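Local coordinates for protein osa (Shigella flexneri, PDB 4O7K) that suppresses the oncogenicity of Agrobacterium tumefaciens and acts as a plasmid fertility inhibition factor of the ParB/Srx superfamily, at residues Pro92-Gln95 / Asp96-Lys99; Val134-Thr137 / Asp138-Arg142; Arg16-Asp19 / Lys20-Ala23. The protein carries 1 engineered substitution. One frame throughout, in Å; residues are numbered along the deposited sequence.

Interaction 1: residues Pro92-Gln95 / Asp96-Lys99; sequences PLKQ and DMPK
A short 3-10 turn in the loop between helix 73-81 and helix 103-112 brings the carbonyls of Leu93 and Lys94 to the N-H groups of Asp96 and Met97. Leu93 O accepts a hydrogen bond from Asp96 N at 2.8 Å, and one residue on, Lys94 O accepts one from Met97 N at 3.0 Å. These i to i+3 bonds define the turn. Met97 runs back along the turn as an extended chain. With CG anti to its own carbonyl carbon (chi1 -76°), the thioether is carried across Lys94, SD lying 3.8 Å from Lys94 CA, and the methyl CE ends 3.4 Å from Pro92 O. That carbonyl oxygen is buried and finds no hydrogen-bond partner in the model. The pyrrolidine ring of Pro92 meets the same chain nearer its root, CB to Met97 CG at 4.2 Å. The bond from Lys99 N to Asp96 O carries the 3-10 pattern onward, while Pro98, which has no N-H to give, sets its CD 3.5 Å from Lys94 O. The Lys94 side chain crosses Met97 at its CG, and its ammonium group reaches Glu150 in a salt bridge. Beyond the turn, Met144 and Leu147 of helix 140-148 and Tyr77 of helix 73-81 pack against Met97. Gln95 and Asp96 point the same way, side by side, with amide and carboxylate planes 61° apart. Asp96 OD2 lies 4.0 Å from Leu93 CB and makes a long, weak ion pair with Arg10 of helix 4-24.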
# COMPACT_ATOMS: atom_id res chain seq x y z
N PRO A 92 13.11 2.46 -0.24
CA PRO A 92 14.19 1.49 -0.45
C PRO A 92 13.81 0.47 -1.53
O PRO A 92 12.62 0.29 -1.78
CB PRO A 92 14.33 0.80 0.92
CG PRO A 92 13.58 1.66 1.89
CD PRO A 92 12.50 2.34 1.09
N LEU A 93 14.79 -0.18 -2.16
CA LEU A 93 14.48 -1.35 -2.97
C LEU A 93 13.85 -2.40 -2.07
O LEU A 93 14.16 -2.46 -0.88
CB LEU A 93 15.72 -1.92 -3.65
CG LEU A 93 16.43 -1.13 -4.75
CD1 LEU A 93 17.53 -1.98 -5.34
CD2 LEU A 93 15.46 -0.68 -5.84
N LYS A 94 12.98 -3.22 -2.64
CA LYS A 94 12.34 -4.31 -1.91
C LYS A 94 13.35 -5.13 -1.11
O LYS A 94 13.17 -5.35 0.08
CB LYS A 94 11.59 -5.22 -2.89
CG LYS A 94 10.11 -5.28 -2.64
CD LYS A 94 9.34 -5.59 -3.93
CE LYS A 94 9.49 -7.04 -4.35
NZ LYS A 94 8.59 -7.35 -5.51
N GLN A 95 14.45 -5.52 -1.76
CA GLN A 95 15.48 -6.33 -1.10
C GLN A 95 16.05 -5.68 0.15
O GLN A 95 16.58 -6.37 1.01
CB GLN A 95 16.61 -6.64 -2.08
CG GLN A 95 17.22 -5.43 -2.77
CD GLN A 95 18.22 -5.82 -3.85
OE1 GLN A 95 19.43 -5.89 -3.60
NE2 GLN A 95 17.72 -6.08 -5.06
N ASP A 96 15.94 -4.35 0.25
CA ASP A 96 16.53 -3.64 1.37
C ASP A 96 15.49 -3.20 2.39
O ASP A 96 15.84 -2.70 3.47
CB ASP A 96 17.30 -2.42 0.87
CG ASP A 96 18.48 -2.80 0.01
OD1 ASP A 96 19.15 -3.80 0.33
OD2 ASP A 96 18.73 -2.10 -0.99
N MET A 97 14.22 -3.38 2.06
CA MET A 97 13.17 -2.96 2.98
C MET A 97 13.28 -3.60 4.37
O MET A 97 13.06 -2.91 5.36
CB MET A 97 11.79 -3.23 2.37
CG MET A 97 11.41 -2.22 1.29
SD MET A 97 9.86 -2.66 0.48
CE MET A 97 9.81 -1.43 -0.83
N PRO A 98 13.64 -4.90 4.46
CA PRO A 98 13.68 -5.42 5.83
C PRO A 98 14.79 -4.83 6.69
O PRO A 98 14.77 -5.02 7.90
CB PRO A 98 13.90 -6.93 5.63
CG PRO A 98 13.33 -7.21 4.28
CD PRO A 98 13.71 -5.99 3.46
N LYS A 99 15.72 -4.09 6.08
CA LYS A 99 16.80 -3.46 6.84
C LYS A 99 16.34 -2.20 7.55
O LYS A 99 17.04 -1.68 8.43
CB LYS A 99 17.99 -3.12 5.94
CG LYS A 99 18.69 -4.33 5.35
CD LYS A 99 19.56 -3.96 4.16
CE LYS A 99 19.67 -5.13 3.17
NZ LYS A 99 20.80 -6.05 3.45

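Interaction 2: residues Val134-Thr137 / Asp138-Arg142; sequences VCFT and DGMTR. With PO4 (phosphate ion), chain B; IPA (isopropyl alcohol), chain E.
Phosphate O4 is gripped twice by Arg142, through NE at 2.7 Å and through the backbone N at 2.9 Å. The guanidinium presents its edge to the anion: the NE bond is nearly straight (167°), and NH2 donates a further hydrogen bond, to phosphate O1 at 3.0 Å. A chi1 of 72° places CG of Arg142 between its backbone N and carbonyl carbon, and a further bend at chi3 folds the arm back so that side chain and main chain share one oxygen. Thr141 holds phosphate O2 in a similar double fashion, from its hydroxyl OG1 at 2.8 Å and from its N at 3.0 Å, and Lys102 NZ is also hydrogen-bonded to the phosphate. Arg142 NH2 also donates a hydrogen bond to the isopropanol oxygen, while NH1 bonds to Pro119 O.

The strand end and the helix start are joined by Phe136 and Met140. Met140 lays CG over one ring face as a CH-pi contact, 3.5 Å from the centroid and 19° off the normal, with SD following obliquely in a Met-aromatic contact. Asp138 O sits at the ring edge, 3.6 Å from Phe136 CD2, and Trp80 meets the same ring. Thr137 and Asp138 both face Asp122, a classic beta bulge at the corner where the chain turns. Gly139, with positive phi, occupies the N-cap, and its CA lies 3.2 Å from phosphate O4. The bound ion probably comes from the crystallisation liquor, but its setting, first-turn N-H groups reinforced by a threonine hydroxyl and an arginine, is that of an anion site at a helix N-terminus.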
# COMPACT_ATOMS: atom_id res chain seq x y z
N VAL A 134 3.60 9.01 -5.18
CA VAL A 134 2.84 8.89 -3.94
C VAL A 134 3.73 9.19 -2.75
O VAL A 134 4.92 8.85 -2.73
CB VAL A 134 2.19 7.49 -3.77
CG1 VAL A 134 1.21 7.23 -4.90
CG2 VAL A 134 3.24 6.41 -3.72
N CYS A 135 3.16 9.88 -1.76
CA CYS A 135 3.88 10.20 -0.54
C CYS A 135 2.97 9.83 0.64
O CYS A 135 1.83 9.38 0.45
CB CYS A 135 4.29 11.69 -0.49
SG CYS A 135 2.89 12.84 -0.57
N PHE A 136 3.49 10.02 1.86
CA PHE A 136 2.87 9.45 3.04
C PHE A 136 2.56 10.46 4.12
O PHE A 136 3.35 11.38 4.38
CB PHE A 136 3.77 8.36 3.63
CG PHE A 136 3.89 7.13 2.79
CD1 PHE A 136 4.72 7.11 1.69
CD2 PHE A 136 3.18 5.98 3.12
CE1 PHE A 136 4.83 5.98 0.92
CE2 PHE A 136 3.29 4.84 2.35
CZ PHE A 136 4.12 4.82 1.26
N THR A 137 1.42 10.27 4.77
CA THR A 137 1.17 10.93 6.03
C THR A 137 1.64 9.99 7.14
O THR A 137 2.25 10.41 8.11
CB THR A 137 -0.31 11.29 6.20
OG1 THR A 137 -0.66 12.31 5.25
CG2 THR A 137 -0.60 11.77 7.61
N ASP A 138 1.35 8.70 6.96
CA ASP A 138 1.88 7.66 7.83
C ASP A 138 1.77 6.30 7.15
O ASP A 138 1.13 6.17 6.10
CB ASP A 138 1.14 7.66 9.18
CG ASP A 138 -0.37 7.63 9.01
OD1 ASP A 138 -0.87 6.70 8.36
OD2 ASP A 138 -1.06 8.55 9.49
N GLY A 139 2.41 5.29 7.73
CA GLY A 139 2.30 3.93 7.26
C GLY A 139 3.38 3.47 6.29
O GLY A 139 3.18 2.50 5.57
N MET A 140 4.55 4.12 6.29
CA MET A 140 5.61 3.73 5.37
C MET A 140 6.16 2.34 5.66
O MET A 140 6.35 1.55 4.75
CB MET A 140 6.76 4.75 5.39
CG MET A 140 6.49 5.96 4.52
SD MET A 140 7.94 7.03 4.33
CE MET A 140 8.15 7.56 6.02
N THR A 141 6.44 2.03 6.92
CA THR A 141 7.07 0.75 7.21
C THR A 141 6.11 -0.42 6.98
O THR A 141 6.51 -1.44 6.45
CB THR A 141 7.60 0.67 8.64
OG1 THR A 141 8.25 1.90 8.98
CG2 THR A 141 8.61 -0.45 8.75
N ARG A 142 4.85 -0.27 7.36
CA ARG A 142 3.90 -1.36 7.13
C ARG A 142 3.69 -1.54 5.63
O ARG A 142 3.43 -2.64 5.17
CB ARG A 142 2.57 -1.11 7.85
CG ARG A 142 1.71 -0.01 7.25
CD ARG A 142 0.69 0.49 8.26
NE ARG A 142 1.32 1.20 9.38
CZ ARG A 142 0.75 1.38 10.57
NH1 ARG A 142 -0.46 0.90 10.81
NH2 ARG A 142 1.40 2.03 11.52
P PO4 B . 4.76 2.55 10.23
O1 PO4 B . 3.92 3.52 11.01
O2 PO4 B . 5.90 3.29 9.58
O3 PO4 B . 5.28 1.46 11.14
O4 PO4 B . 3.94 1.89 9.14
C1 IPA E . -1.11 2.18 13.96
C2 IPA E . -0.35 1.43 15.04
C3 IPA E . -1.14 0.20 15.50
O2 IPA E . 0.89 1.01 14.53

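Interaction 3: residues Arg16-Asp19 / Lys20-Ala23; sequences RRLD and KELA
Arg16 through Ala23 form two turns of helix 4-24, tied by four consecutive i to i+4 backbone hydrogen bonds. The shortest joins Leu22 N to Leu18 O at 2.8 Å; Glu21 N reaches Arg17 O at 3.0 Å. The side chain of Leu22 packs against the oxygen that its own N-H bonds, with Leu22 CG 3.2 Å from Leu18 O.

Opposite charges meet one turn apart. In the conformer of Arg17 described here, one of two modelled, NE makes a salt bridge with Glu21 OE2 at 2.9 Å. The contact comes obliquely to the guanidinium, whose plane lies 33° from that of the carboxylate. Arg17 leaves the helix with CG anti to its backbone N and turns at chi3 (98°), which bends the group round to an otherwise extended Glu21. The other oxygen, Glu21 OE1, leans on an apolar neighbour, Leu18 CD2, at 3.7 Å. Asp19 looks elsewhere for its partner, forming a salt bridge with Arg78.

Like charges approach on the solvent side. Lys20 crosses Arg16 and sets its CE squarely over the middle of the guanidinium face, 3.3 Å from Arg16 CZ, an aliphatic-to-plane contact. With a bend at chi4, Lys20 NZ lies 4.0 Å from Arg16 NH2, a proximity that is probably mildly unfavourable.

Apolar packing occupies a different side: Leu18 is buried against Leu74, Tyr77 and Leu81 of helix 73-81. The result is an amphipathic alpha-helix, with a leucine on the packed side and an i to i+4 Arg-Glu pair along its flank.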
# COMPACT_ATOMS: atom_id res chain seq x y z
N ARG A 16 12.12 0.57 -14.26
CA ARG A 16 11.99 -0.06 -15.57
C ARG A 16 11.56 -1.54 -15.44
O ARG A 16 10.79 -2.04 -16.27
CB ARG A 16 13.31 0.07 -16.35
CG ARG A 16 13.27 -0.48 -17.77
CD ARG A 16 14.63 -1.05 -18.15
NE ARG A 16 14.69 -1.50 -19.54
CZ ARG A 16 15.04 -2.73 -19.91
NH1 ARG A 16 15.34 -3.64 -19.00
NH2 ARG A 16 15.07 -3.04 -21.20
N ARG A 17 12.04 -2.22 -14.40
CA ARG A 17 11.66 -3.61 -14.12
C ARG A 17 10.17 -3.69 -13.84
O ARG A 17 9.46 -4.56 -14.36
CB ARG A 17 12.45 -4.16 -12.93
CG ARG A 17 12.24 -5.65 -12.65
CD ARG A 17 12.77 -6.08 -11.27
NE ARG A 17 11.71 -6.14 -10.26
CZ ARG A 17 11.89 -6.52 -8.99
NH1 ARG A 17 13.10 -6.88 -8.57
NH2 ARG A 17 10.87 -6.54 -8.15
N LEU A 18 9.70 -2.77 -13.00
CA LEU A 18 8.29 -2.69 -12.65
C LEU A 18 7.43 -2.40 -13.88
O LEU A 18 6.33 -2.94 -14.01
CB LEU A 18 8.08 -1.63 -11.57
CG LEU A 18 8.67 -2.04 -10.21
CD1 LEU A 18 8.74 -0.85 -9.26
CD2 LEU A 18 7.87 -3.18 -9.60
N ASP A 19 7.94 -1.55 -14.77
CA ASP A 19 7.21 -1.17 -15.98
C ASP A 19 6.88 -2.41 -16.77
O ASP A 19 5.75 -2.60 -17.23
CB ASP A 19 8.03 -0.20 -16.84
CG ASP A 19 8.02 1.23 -16.30
OD1 ASP A 19 7.17 1.56 -15.45
OD2 ASP A 19 8.88 2.02 -16.75
N LYS A 20 7.88 -3.28 -16.91
CA LYS A 20 7.73 -4.52 -17.65
C LYS A 20 6.86 -5.55 -16.93
O LYS A 20 6.03 -6.20 -17.55
CB LYS A 20 9.10 -5.12 -17.96
CG LYS A 20 9.95 -4.18 -18.78
CD LYS A 20 11.22 -4.84 -19.28
CE LYS A 20 11.96 -3.90 -20.20
NZ LYS A 20 11.11 -3.52 -21.38
N GLU A 21 7.05 -5.71 -15.62
CA GLU A 21 6.23 -6.65 -14.85
C GLU A 21 4.77 -6.24 -14.95
O GLU A 21 3.88 -7.08 -15.10
CB GLU A 21 6.66 -6.71 -13.38
CG GLU A 21 8.02 -7.35 -13.16
CD GLU A 21 8.50 -7.23 -11.73
OE1 GLU A 21 7.78 -6.63 -10.91
OE2 GLU A 21 9.59 -7.75 -11.42
N LEU A 22 4.52 -4.94 -14.88
CA LEU A 22 3.16 -4.41 -14.97
C LEU A 22 2.58 -4.62 -16.36
O LEU A 22 1.39 -4.92 -16.51
CB LEU A 22 3.15 -2.92 -14.60
CG LEU A 22 3.23 -2.63 -13.11
CD1 LEU A 22 3.62 -1.18 -12.86
CD2 LEU A 22 1.91 -2.95 -12.43
N ALA A 23 3.42 -4.46 -17.38
CA ALA A 23 2.97 -4.64 -18.76
C ALA A 23 2.63 -6.10 -19.05
O ALA A 23 1.71 -6.38 -19.81
CB ALA A 23 4.03 -4.13 -19.74

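Overall arrangement
The three contacts follow one another along the chain in the order 3, 1, 2. Interactions 1 and 3 touch, their centres about 18 Å apart: in the conformer of Arg17 given here, Lys94 NZ comes to 3.6 Å from Arg17 NH2, two like charges whose carboxylate partners, Glu150 and Glu21, probably ease the repulsion. Interactions 1 and 2 have centres about 15 Å apart and nearest atoms about 6 Å apart; helix 140-148 links them, since interaction 2 opens it around the phosphate while its Met144 and Leu147 pack on Met97. Helix 73-81 serves all three, giving Trp80 to interaction 2, Tyr77 to interactions 1 and 3. Residues 16-23 stay about 11 Å from interaction 2 at the nearest atoms.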